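Local coordinates for protein allergen Aed a 2 (Aedes aegypti, PDB 3DXL) that binds and sequesters biogenic amines and leukotrienes of the vertebrate host, and so modulates blood feeding by the female mosquito, at residues N20-A25 / V42-T47; W37-V42 / Q48-C53; Y178-D183 / L251-V256. All coordinates share one frame; numbering follows the deposited sequence. Where two conformers were deposited one is given.

Contact 1: residues N20-A25 / V42-T47; sequences NLEDGA and VDSPAT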
loop_
_atom_site.group_PDB
_atom_site.type_symbol
_atom_site.label_atom_id
_atom_site.label_comp_id
_atom_site.label_asym_id
_atom_site.label_seq_id
_atom_site.Cartn_x
_atom_site.Cartn_y
_atom_site.Cartn_z
ATOM N N ASN A 20 6.200 7.342 10.531
ATOM C CA ASN A 20 6.040 8.442 11.483
ATOM C C ASN A 20 6.106 8.090 12.956
ATOM O O ASN A 20 6.288 8.979 13.788
ATOM C CB ASN A 20 4.780 9.241 11.154
ATOM C CG ASN A 20 4.902 9.962 9.840
ATOM O OD1 ASN A 20 5.632 10.953 9.731
ATOM N ND2 ASN A 20 4.223 9.457 8.820
ATOM N N LEU A 21 5.966 6.819 13.311
ATOM C CA LEU A 21 6.126 6.442 14.710
ATOM C C LEU A 21 7.508 6.852 15.198
ATOM O O LEU A 21 8.486 6.744 14.464
ATOM C CB LEU A 21 5.975 4.932 14.884
ATOM C CG LEU A 21 4.560 4.363 14.889
ATOM C CD1 LEU A 21 4.615 2.855 14.758
ATOM C CD2 LEU A 21 3.823 4.754 16.157
ATOM N N GLU A 22 7.603 7.310 16.441
ATOM C CA GLU A 22 8.897 7.587 17.043
ATOM C C GLU A 22 9.647 6.285 17.264
ATOM O O GLU A 22 9.047 5.207 17.297
ATOM C CB GLU A 22 8.721 8.333 18.365
ATOM C CG GLU A 22 8.249 9.762 18.185
ATOM C CD GLU A 22 8.278 10.569 19.461
ATOM O OE1 GLU A 22 8.554 10.013 20.541
ATOM O OE2 GLU A 22 8.019 11.781 19.365
ATOM N N ASP A 23 10.960 6.408 17.433
ATOM C CA ASP A 23 11.853 5.269 17.584
ATOM C C ASP A 23 12.298 5.051 19.021
ATOM O O ASP A 23 13.232 4.280 19.266
ATOM C CB ASP A 23 13.100 5.468 16.718
ATOM C CG ASP A 23 12.818 5.327 15.247
ATOM O OD1 ASP A 23 12.180 4.321 14.870
ATOM O OD2 ASP A 23 13.230 6.208 14.469
ATOM N N GLY A 24 11.663 5.739 19.964
ATOM C CA GLY A 24 12.015 5.597 21.370
ATOM C C GLY A 24 10.905 5.037 22.239
ATOM O O GLY A 24 10.061 4.253 21.786
ATOM N N ALA A 25 10.902 5.459 23.497
ATOM C CA ALA A 25 9.949 4.970 24.488
ATOM C C ALA A 25 8.480 5.243 24.142
ATOM O O ALA A 25 7.592 4.554 24.636
ATOM C CB ALA A 25 10.280 5.525 25.860
ATOM N N VAL A 42 -1.628 15.238 20.469
ATOM C CA VAL A 42 -1.819 16.228 19.412
ATOM C C VAL A 42 -0.642 17.200 19.288
ATOM O O VAL A 42 -0.463 17.818 18.244
ATOM C CB VAL A 42 -3.166 17.000 19.544
ATOM C CG1 VAL A 42 -4.346 16.032 19.480
ATOM C CG2 VAL A 42 -3.208 17.870 20.810
ATOM N N ASP A 43 0.155 17.310 20.352
ATOM C CA ASP A 43 1.300 18.222 20.389
ATOM C C ASP A 43 2.592 17.617 19.846
ATOM O O ASP A 43 3.607 18.298 19.735
ATOM C CB ASP A 43 1.546 18.713 21.825
ATOM C CG ASP A 43 0.395 19.540 22.376
ATOM O OD1 ASP A 43 -0.368 20.123 21.580
ATOM O OD2 ASP A 43 0.280 19.619 23.616
ATOM N N SER A 44 2.540 16.334 19.505
ATOM C CA SER A 44 3.709 15.606 19.028
ATOM C C SER A 44 3.882 15.769 17.521
ATOM O O SER A 44 2.947 15.501 16.766
ATOM C CB SER A 44 3.567 14.124 19.377
ATOM O OG SER A 44 4.548 13.350 18.710
ATOM N N PRO A 45 5.082 16.199 17.070
ATOM C CA PRO A 45 5.359 16.228 15.628
ATOM C C PRO A 45 5.121 14.869 14.941
ATOM O O PRO A 45 4.678 14.845 13.800
ATOM C CB PRO A 45 6.835 16.648 15.556
ATOM C CG PRO A 45 7.062 17.398 16.836
ATOM C CD PRO A 45 6.224 16.706 17.861
ATOM N N ALA A 46 5.381 13.767 15.638
ATOM C CA ALA A 46 5.155 12.446 15.057
ATOM C C ALA A 46 3.669 12.236 14.734
ATOM O O ALA A 46 3.322 11.803 13.639
ATOM C CB ALA A 46 5.664 11.375 15.986
ATOM N N THR A 47 2.792 12.594 15.670
ATOM C CA THR A 47 1.356 12.463 15.456
ATOM C C THR A 47 0.898 13.359 14.319
ATOM O O THR A 47 0.084 12.968 13.477
ATOM C CB THR A 47 0.593 12.836 16.727
ATOM O OG1 THR A 47 1.069 12.029 17.804
ATOM C CG2 THR A 47 -0.906 12.625 16.552
HETATM O O HOH W 1 7.815 13.590 17.509
HETATM O O HOH W 2 6.502 13.253 20.729
#
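Asn20 and Ala46 bring the two backbones together, with their CA atoms 5.4 Å apart. The chain leaves helix 6-20 near Asn20 and diverges from 42-47 beyond Glu22. Residues 42-44 are a turn, and Pro45 opens the helix that carries Ala46 and Thr47.

The CB of Ala46 is the centre of the contact. It points toward the loop and lies 3.3 Å from Asn20 O. This is a methyl group packed against a carbonyl oxygen. The aliphatic part of Glu22 covers the same methyl, with Glu22 CG 3.8 Å from Ala46 CB. The Glu22 chain runs extended beyond CG (chi2 -171°), and this carries its carboxylate across to the start of the helix. There, OE2 does not bond directly to the other segment. Two waters make the link, and both donate to Glu22 OE2. Water 2 also bonds to Ser44 OG at 2.8 Å. Water 1 accepts a weak bond from Ala46 N at 3.1 Å. The other carboxylate oxygen, Glu22 OE1, is hydrogen-bonded by Asn26 ND2.

Ser44 is the N-cap of the helix. Its OG accepts from Ala46 N at 3.2 Å, a weak capping bond with an angle of 128° at the hydrogen. Ser44 has two conformers, and both bonds of its OG are those of one copy. Placed beside the first turn of the helix, the negative carboxylate is probably stabilised by the helix dipole.

The contact lies at the surface, away from the ligand sites. It joins the loop after helix 6-20 to the N-terminal end of helix 45-58. Asn20 ND2 donates to Cys16 O, and the Asn20 side chain packs on Cys49, Phe50 and Cys53 of helix 45-58. Helix 27-34 lies alongside, touching Leu21 through Arg27 and Trp34, Ser44 through Met30, and Thr47 through Trp34.

Contact 2: residues W37-V42 / Q48-C53; sequences WINEPV and QCFGKC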
loop_
_atom_site.group_PDB
_atom_site.type_symbol
_atom_site.label_atom_id
_atom_site.label_comp_id
_atom_site.label_asym_id
_atom_site.label_seq_id
_atom_site.Cartn_x
_atom_site.Cartn_y
_atom_site.Cartn_z
ATOM N N TRP A 37 -7.600 4.872 15.894
ATOM C CA TRP A 37 -8.102 6.154 15.388
ATOM C C TRP A 37 -8.076 7.261 16.460
ATOM O O TRP A 37 -8.852 8.215 16.413
ATOM C CB TRP A 37 -9.494 5.980 14.760
ATOM C CG TRP A 37 -9.465 5.300 13.414
ATOM C CD1 TRP A 37 -9.004 4.035 13.126
ATOM C CD2 TRP A 37 -9.917 5.848 12.177
ATOM N NE1 TRP A 37 -9.145 3.779 11.786
ATOM C CE2 TRP A 37 -9.699 4.874 11.176
ATOM C CE3 TRP A 37 -10.482 7.078 11.812
ATOM C CZ2 TRP A 37 -10.040 5.089 9.837
ATOM C CZ3 TRP A 37 -10.816 7.295 10.487
ATOM C CH2 TRP A 37 -10.585 6.307 9.509
ATOM N N ILE A 38 -7.160 7.125 17.415
ATOM C CA ILE A 38 -6.939 8.135 18.436
ATOM C C ILE A 38 -5.651 8.864 18.054
ATOM O O ILE A 38 -4.546 8.335 18.237
ATOM C CB ILE A 38 -6.852 7.505 19.851
ATOM C CG1 ILE A 38 -8.127 6.711 20.183
ATOM C CG2 ILE A 38 -6.617 8.572 20.902
ATOM C CD1 ILE A 38 -8.013 5.856 21.448
ATOM N N ASN A 39 -5.801 10.055 17.486
ATOM C CA ASN A 39 -4.649 10.783 16.971
ATOM C C ASN A 39 -4.042 11.646 18.061
ATOM O O ASN A 39 -4.270 12.853 18.117
ATOM C CB ASN A 39 -5.027 11.604 15.740
ATOM C CG ASN A 39 -5.369 10.735 14.542
ATOM O OD1 ASN A 39 -4.927 9.583 14.441
ATOM N ND2 ASN A 39 -6.156 11.283 13.624
ATOM N N GLU A 40 -3.282 10.988 18.932
ATOM C CA GLU A 40 -2.702 11.596 20.115
ATOM C C GLU A 40 -1.276 11.085 20.285
ATOM O O GLU A 40 -0.965 9.971 19.839
ATOM C CB GLU A 40 -3.525 11.235 21.357
ATOM C CG GLU A 40 -4.904 11.885 21.397
ATOM C CD GLU A 40 -5.777 11.381 22.530
ATOM O OE1 GLU A 40 -5.302 10.597 23.374
ATOM O OE2 GLU A 40 -6.963 11.774 22.565
ATOM N N PRO A 41 -0.409 11.879 20.940
ATOM C CA PRO A 41 -0.661 13.236 21.457
ATOM C C PRO A 41 -0.701 14.288 20.357
ATOM O O PRO A 41 0.113 14.254 19.430
ATOM C CB PRO A 41 0.528 13.491 22.400
ATOM C CG PRO A 41 1.231 12.180 22.539
ATOM C CD PRO A 41 0.941 11.409 21.294
ATOM N N VAL A 42 -1.628 15.238 20.469
ATOM C CA VAL A 42 -1.819 16.228 19.412
ATOM C C VAL A 42 -0.642 17.200 19.288
ATOM O O VAL A 42 -0.463 17.818 18.244
ATOM C CB VAL A 42 -3.166 17.000 19.544
ATOM C CG1 VAL A 42 -4.346 16.032 19.480
ATOM C CG2 VAL A 42 -3.208 17.870 20.810
ATOM N N GLN A 48 1.430 14.571 14.302
ATOM C CA GLN A 48 1.047 15.539 13.288
ATOM C C GLN A 48 1.413 15.059 11.887
ATOM O O GLN A 48 0.605 15.138 10.963
ATOM C CB GLN A 48 1.675 16.894 13.589
ATOM C CG GLN A 48 1.156 17.482 14.893
ATOM C CD GLN A 48 2.036 18.565 15.468
ATOM O OE1 GLN A 48 2.955 19.063 14.818
ATOM N NE2 GLN A 48 1.751 18.940 16.713
ATOM N N CYS A 49 2.627 14.535 11.731
ATOM C CA CYS A 49 3.049 14.059 10.419
ATOM C C CYS A 49 2.373 12.755 10.030
ATOM O O CYS A 49 2.102 12.537 8.853
ATOM C CB CYS A 49 4.568 13.935 10.329
ATOM S SG CYS A 49 5.399 15.541 10.209
ATOM N N PHE A 50 2.091 11.899 11.010
ATOM C CA PHE A 50 1.270 10.709 10.760
ATOM C C PHE A 50 -0.089 11.119 10.177
ATOM O O PHE A 50 -0.538 10.586 9.161
ATOM C CB PHE A 50 1.058 9.902 12.047
ATOM C CG PHE A 50 -0.049 8.881 11.947
ATOM C CD1 PHE A 50 0.061 7.793 11.082
ATOM C CD2 PHE A 50 -1.213 9.002 12.713
ATOM C CE1 PHE A 50 -0.969 6.865 10.966
ATOM C CE2 PHE A 50 -2.237 8.063 12.613
ATOM C CZ PHE A 50 -2.116 6.994 11.734
ATOM N N GLY A 51 -0.755 12.068 10.833
ATOM C CA GLY A 51 -2.065 12.523 10.382
ATOM C C GLY A 51 -2.002 13.122 8.992
ATOM O O GLY A 51 -2.825 12.809 8.142
ATOM N N LYS A 52 -1.018 13.985 8.751
ATOM C CA LYS A 52 -0.854 14.567 7.422
ATOM C C LYS A 52 -0.648 13.469 6.376
ATOM O O LYS A 52 -1.224 13.519 5.295
ATOM C CB LYS A 52 0.301 15.575 7.374
ATOM C CG LYS A 52 0.504 16.190 5.988
ATOM C CD LYS A 52 1.834 16.925 5.846
ATOM C CE LYS A 52 2.244 17.026 4.371
ATOM N NZ LYS A 52 3.474 17.830 4.147
ATOM N N CYS A 53 0.186 12.481 6.702
ATOM C CA CYS A 53 0.454 11.360 5.793
ATOM C C CYS A 53 -0.831 10.657 5.363
ATOM O O CYS A 53 -1.050 10.410 4.175
ATOM C CB CYS A 53 1.407 10.367 6.467
ATOM S SG CYS A 53 1.851 8.888 5.511
#
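Asn39 and Val42, in an irregular loop, lie opposite Gly51 and Gln48 of a helix, with CA atoms 7.3 Å apart for Asn39 and Gly51 and 6.8 Å apart for Val42 and Gln48.

One hydrogen bond joins the segments. Gln48 NE2 donates to Val42 O at 2.9 Å. The bond is nearly straight, 175° at the hydrogen, and the acceptor lies in the plane of the Gln48 amide. The donor is tilted 19° from the plane of the Val42 carbonyl. The Gln48 chain is extended beyond CG, which takes its amide out to the turn just before its own helix. The side chain of Val42 points away, so this residue meets Gln48 through its backbone oxygen.

The second meeting point is Asn39 with Phe50. Asn39 OD1 lies at the edge of the ring, in its plane, 3.6 Å from Phe50 CE2. The amide and ring planes are 78° apart. The polar oxygen therefore approaches the ring's C-H rim. Asn39 OD1 also bonds to a glycerol, probably from the crystallisation liquor. Phe50 stacks on Trp34 and touches Cys16 and Met17 of helix 6-20.

Trp37 is the C-prime residue of the Schellman motif that ends the preceding helix. Asn39 centres an inverse gamma turn, and a cis peptide bond precedes Pro41. Trp37 binds leukotriene E4. Helix 45-58 carries Cys49 and Cys53, disulfide-bonded to Cys106 and Cys16. Such a disulfide-linked helical frame is characteristic of the odorant-binding (PBP/GOBP) fold, here around the N-terminal lipid pocket.

Contact 3: residues Y178-D183 / L251-V256; sequences YTVLDD and LVESSV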
loop_
_atom_site.group_PDB
_atom_site.type_symbol
_atom_site.label_atom_id
_atom_site.label_comp_id
_atom_site.label_asym_id
_atom_site.label_seq_id
_atom_site.Cartn_x
_atom_site.Cartn_y
_atom_site.Cartn_z
ATOM N N TYR A 178 12.020 -16.307 -10.739
ATOM C CA TYR A 178 12.262 -15.102 -11.553
ATOM C C TYR A 178 12.354 -15.358 -13.057
ATOM O O TYR A 178 12.959 -14.582 -13.784
ATOM C CB TYR A 178 13.480 -14.302 -11.046
ATOM C CG TYR A 178 13.215 -13.613 -9.724
ATOM C CD1 TYR A 178 12.526 -12.397 -9.672
ATOM C CD2 TYR A 178 13.635 -14.181 -8.528
ATOM C CE1 TYR A 178 12.268 -11.767 -8.466
ATOM C CE2 TYR A 178 13.379 -13.562 -7.305
ATOM C CZ TYR A 178 12.701 -12.340 -7.284
ATOM O OH TYR A 178 12.432 -11.684 -6.093
ATOM N N THR A 179 11.740 -16.438 -13.528
ATOM C CA THR A 179 11.554 -16.622 -14.962
ATOM C C THR A 179 10.481 -15.651 -15.442
ATOM O O THR A 179 9.375 -15.603 -14.893
ATOM C CB THR A 179 11.183 -18.073 -15.299
ATOM O OG1 THR A 179 12.328 -18.886 -15.057
ATOM C CG2 THR A 179 10.782 -18.225 -16.754
ATOM N N VAL A 180 10.817 -14.869 -16.457
ATOM C CA VAL A 180 9.892 -13.896 -17.024
ATOM C C VAL A 180 9.121 -14.523 -18.181
ATOM O O VAL A 180 9.638 -14.644 -19.292
ATOM C CB VAL A 180 10.628 -12.628 -17.504
ATOM C CG1 VAL A 180 9.625 -11.621 -18.059
ATOM C CG2 VAL A 180 11.446 -11.991 -16.365
ATOM N N LEU A 181 7.897 -14.954 -17.909
ATOM C CA LEU A 181 7.021 -15.494 -18.938
ATOM C C LEU A 181 6.479 -14.381 -19.845
ATOM O O LEU A 181 6.529 -13.197 -19.487
ATOM C CB LEU A 181 5.893 -16.321 -18.309
ATOM C CG LEU A 181 6.331 -17.456 -17.374
ATOM C CD1 LEU A 181 5.126 -18.104 -16.727
ATOM C CD2 LEU A 181 7.152 -18.514 -18.124
ATOM N N ASP A 182 5.992 -14.769 -21.024
ATOM C CA ASP A 182 5.639 -13.831 -22.097
ATOM C C ASP A 182 4.152 -13.715 -22.355
ATOM O O ASP A 182 3.724 -12.874 -23.140
ATOM C CB ASP A 182 6.289 -14.279 -23.413
ATOM C CG ASP A 182 7.705 -13.815 -23.550
ATOM O OD1 ASP A 182 8.158 -12.977 -22.743
ATOM O OD2 ASP A 182 8.365 -14.297 -24.492
ATOM N N ASP A 183 3.378 -14.595 -21.739
ATOM C CA ASP A 183 1.964 -14.708 -22.051
ATOM C C ASP A 183 1.101 -13.670 -21.325
ATOM O O ASP A 183 1.510 -13.086 -20.318
ATOM C CB ASP A 183 1.486 -16.123 -21.731
ATOM C CG ASP A 183 1.604 -16.448 -20.250
ATOM O OD1 ASP A 183 2.704 -16.824 -19.790
ATOM O OD2 ASP A 183 0.590 -16.318 -19.541
ATOM N N LEU A 251 13.841 -4.937 -14.885
ATOM C CA LEU A 251 14.619 -5.032 -13.659
ATOM C C LEU A 251 15.292 -6.398 -13.512
ATOM O O LEU A 251 16.475 -6.476 -13.174
ATOM C CB LEU A 251 13.750 -4.720 -12.439
ATOM C CG LEU A 251 13.448 -3.226 -12.256
ATOM C CD1 LEU A 251 12.218 -3.032 -11.388
ATOM C CD2 LEU A 251 14.648 -2.522 -11.663
ATOM N N VAL A 252 14.529 -7.459 -13.770
ATOM C CA VAL A 252 15.019 -8.834 -13.633
ATOM C C VAL A 252 16.185 -9.145 -14.583
ATOM O O VAL A 252 17.044 -9.973 -14.273
ATOM C CB VAL A 252 13.850 -9.861 -13.802
ATOM C CG1 VAL A 252 14.367 -11.299 -13.981
ATOM C CG2 VAL A 252 12.913 -9.777 -12.608
ATOM N N GLU A 253 16.212 -8.466 -15.725
ATOM C CA GLU A 253 17.233 -8.693 -16.746
ATOM C C GLU A 253 18.357 -7.659 -16.718
ATOM O O GLU A 253 19.295 -7.746 -17.512
ATOM C CB GLU A 253 16.551 -8.753 -18.110
ATOM C CG GLU A 253 15.604 -9.962 -18.218
ATOM C CD GLU A 253 14.734 -9.991 -19.470
ATOM O OE1 GLU A 253 14.883 -9.117 -20.351
ATOM O OE2 GLU A 253 13.881 -10.900 -19.565
ATOM N N SER A 254 18.285 -6.713 -15.778
ATOM C CA SER A 254 19.205 -5.565 -15.725
ATOM C C SER A 254 20.470 -5.816 -14.900
ATOM O O SER A 254 20.605 -6.830 -14.235
ATOM C CB SER A 254 18.481 -4.358 -15.127
ATOM O OG SER A 254 18.416 -4.489 -13.718
ATOM N N SER A 255 21.380 -4.840 -14.919
ATOM C CA SER A 255 22.594 -4.888 -14.110
ATOM C C SER A 255 22.350 -4.759 -12.599
ATOM O O SER A 255 23.282 -4.910 -11.816
ATOM C CB SER A 255 23.564 -3.794 -14.556
ATOM O OG SER A 255 22.972 -2.517 -14.378
ATOM N N VAL A 256 21.109 -4.487 -12.183
ATOM C CA VAL A 256 20.791 -4.475 -10.749
ATOM C C VAL A 256 19.935 -5.686 -10.369
ATOM O O VAL A 256 19.328 -5.700 -9.301
ATOM C CB VAL A 256 20.149 -3.128 -10.259
ATOM C CG1 VAL A 256 21.088 -1.966 -10.516
ATOM C CG2 VAL A 256 18.784 -2.877 -10.908
#
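Val180 and Val252 meet through branches set by their first torsions. In Val180, CG1 is anti to the backbone N (chi1 -179°), which puts CG2 beside that N and against Val252. In Val252, CG1 is anti to the backbone N (chi1 167°) and CG2 lies beside that N, so the two methyls serve different partners. CG1 packs 3.8 Å from Val180 CG2, and the two side chains run antiparallel, side by side. The same Val252 CG1 lies 3.6 Å from Tyr178 O. The other methyl, Val252 CG2, reaches Tyr178 CD1 at 4.0 Å and approaches the ring obliquely.

Glu253 borders the patch, with OE2 4.2 Å from Val180 CG2. That carboxylate forms a salt bridge with Lys249. Just beyond, Ser254 OG donates to Leu251 O and accepts from Val256 N at 3.1 Å. The second bond forms an ST turn beside the N-cap of the next helix.

Tyr178 is the C-prime residue of the Schellman motif that ends helix 172-175. Its hydroxyl bonds to Asp265, a noradrenaline-binding residue. Across the contact the chemistry is mainly apolar, with buried Val252 meeting one side chain by each methyl. This packing is consistent with a second-shell role for Tyr178, supported at its ring and bonded to the amine site at its hydroxyl.

Overall arrangement
From the N terminus, contact 1 closes the loop that runs from the end of helix 6-20 through helix 27-34 to the start of helix 45-58. Contact 2 closes a much shorter loop, between the end of helix 27-34 and helix 45-58. The two cross along the chain and share Val42. They also touch, through Thr47 OG1 and Pro41 O, and their centres are 9 Å apart. Both use helix 45-58, and so tie the preceding loops to it within the N-terminal domain. Contact 3 follows in series in the C-terminal domain. It closes a long loop between the segment before helix 184-196 and the end of helix 243-253, about 40 Å centre to centre from contact 1.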